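Local coordinates for 52 protein (Murid herpesvirus 4, PDB 2OA5) that is an abundant tegument protein of a gammaherpesvirus, probably with a structural role in the virus particle, at residues K48-S51 with I52-S56. Residues are numbered along the deposited sequence; the frame is centred on the assembly and turned at random.
Sequences KRES and IIVSS
Ile-52, Ile-53, Val-54 and Ser-55 each donate their backbone N-H to the carbonyl four residues earlier, that of Lys-48, Arg-49, Glu-50 and Ser-51, as one continuous alpha-helical turn passes into the next. The bond from Ile-53 N to Arg-49 O is the shortest of the four, 2.9 Å, and the straightest, with 168° at the hydrogen. Side chains also meet at i to i+4 spacing. Arg-49 and Ile-53 lie side by side and point the same way. CG of Arg-49 touches CD1 of Ile-53 at 3.8 Å, so the contact uses the aliphatic start of the arginine. In Ile-53, CG1 sits beside the backbone N (chi1 -81°), which puts it close to Arg-49 O. Lys-48 and Ile-52 meet at an angle, with CE of Lys-48 3.8 Å from CD1 of Ile-52. The lysine chain bends at chi2 (83°) to bring CE there, and its NZ forms a salt bridge with Glu-82 of a second subunit. These turns belong to the long helix 46-76, which helps join the subunits of the four-chain assembly. Ile-52 packs on Leu-89 of the second subunit, while Ile-53 and Val-54 pack on its Arg-73. Glu-50 meets Val-54 at a slant, with OE2 of Glu-50 3.9 Å from CG2 of Val-54. The same OE2 makes a salt bridge to Arg-73 of that subunit, which may help keep the carboxylate ionised. CG2 of Val-54 also lies 3.1 Å from Glu-50 O, a tight fit beside the backbone. On the exposed side, CB of Ser-55 rests 3.2 Å from Ser-51 O.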
loop_
_atom_site.group_PDB
_atom_site.type_symbol
_atom_site.label_atom_id
_atom_site.label_comp_id
_atom_site.label_asym_id
_atom_site.label_seq_id
_atom_site.Cartn_x
_atom_site.Cartn_y
_atom_site.Cartn_z
ATOM N N LYS B 48 -21.644 12.092 6.673
ATOM C CA LYS B 48 -22.372 11.753 5.449
ATOM C C LYS B 48 -21.399 11.459 4.312
ATOM O O LYS B 48 -21.562 10.492 3.569
ATOM C CB LYS B 48 -23.284 12.916 5.044
ATOM C CG LYS B 48 -23.859 12.841 3.637
ATOM C CD LYS B 48 -25.094 11.965 3.559
ATOM C CE LYS B 48 -25.808 12.170 2.222
ATOM N NZ LYS B 48 -27.222 12.611 2.401
ATOM N N ARG B 49 -20.396 12.316 4.175
ATOM C CA ARG B 49 -19.390 12.148 3.143
ATOM C C ARG B 49 -18.666 10.814 3.340
ATOM O O ARG B 49 -18.476 10.060 2.392
ATOM C CB ARG B 49 -18.389 13.304 3.198
ATOM C CG ARG B 49 -17.224 13.152 2.249
ATOM C CD ARG B 49 -16.260 14.310 2.386
ATOM N NE ARG B 49 -15.715 14.420 3.732
ATOM C CZ ARG B 49 -15.857 15.482 4.514
ATOM N NH1 ARG B 49 -16.535 16.546 4.087
ATOM N NH2 ARG B 49 -15.324 15.482 5.732
ATOM N N GLU B 50 -18.279 10.531 4.582
ATOM C CA GLU B 50 -17.571 9.294 4.917
ATOM C C GLU B 50 -18.394 8.056 4.593
ATOM O O GLU B 50 -17.855 7.032 4.173
ATOM C CB GLU B 50 -17.214 9.277 6.407
ATOM C CG GLU B 50 -16.455 8.028 6.879
ATOM C CD GLU B 50 -14.952 8.081 6.603
ATOM O OE1 GLU B 50 -14.483 9.058 5.987
ATOM O OE2 GLU B 50 -14.237 7.141 7.010
ATOM N N SER B 51 -19.707 8.156 4.794
ATOM C CA SER B 51 -20.607 7.045 4.539
ATOM C C SER B 51 -20.715 6.733 3.058
ATOM O O SER B 51 -20.749 5.570 2.657
ATOM C CB SER B 51 -21.997 7.351 5.105
ATOM O OG SER B 51 -22.985 7.217 4.099
ATOM N N ILE B 52 -20.776 7.783 2.243
ATOM C CA ILE B 52 -20.873 7.627 0.795
ATOM C C ILE B 52 -19.547 7.120 0.221
ATOM O O ILE B 52 -19.519 6.202 -0.597
ATOM C CB ILE B 52 -21.240 8.989 0.103
ATOM C CG1 ILE B 52 -22.678 9.397 0.459
ATOM C CG2 ILE B 52 -21.103 8.869 -1.407
ATOM C CD1 ILE B 52 -23.118 10.757 -0.128
ATOM N N ILE B 53 -18.448 7.731 0.659
ATOM C CA ILE B 53 -17.122 7.367 0.185
ATOM C C ILE B 53 -16.774 5.911 0.506
ATOM O O ILE B 53 -16.313 5.166 -0.365
ATOM C CB ILE B 53 -16.062 8.331 0.776
ATOM C CG1 ILE B 53 -16.058 9.625 -0.054
ATOM C CG2 ILE B 53 -14.672 7.654 0.829
ATOM C CD1 ILE B 53 -15.018 10.645 0.358
ATOM N N VAL B 54 -17.009 5.505 1.751
ATOM C CA VAL B 54 -16.720 4.130 2.143
ATOM C C VAL B 54 -17.590 3.144 1.364
ATOM O O VAL B 54 -17.100 2.145 0.835
ATOM C CB VAL B 54 -16.917 3.930 3.662
ATOM C CG1 VAL B 54 -16.879 2.443 4.020
ATOM C CG2 VAL B 54 -15.821 4.661 4.408
ATOM N N SER B 55 -18.881 3.444 1.274
ATOM C CA SER B 55 -19.816 2.586 0.558
ATOM C C SER B 55 -19.430 2.425 -0.917
ATOM O O SER B 55 -19.522 1.335 -1.482
ATOM C CB SER B 55 -21.231 3.163 0.677
ATOM O OG SER B 55 -22.154 2.422 -0.099
ATOM N N SER B 56 -18.987 3.520 -1.529
ATOM C CA SER B 56 -18.584 3.517 -2.933
ATOM C C SER B 56 -17.246 2.798 -3.108
ATOM O O SER B 56 -17.025 2.089 -4.093
ATOM C CB SER B 56 -18.449 4.956 -3.438
ATOM O OG SER B 56 -19.526 5.766 -2.997
#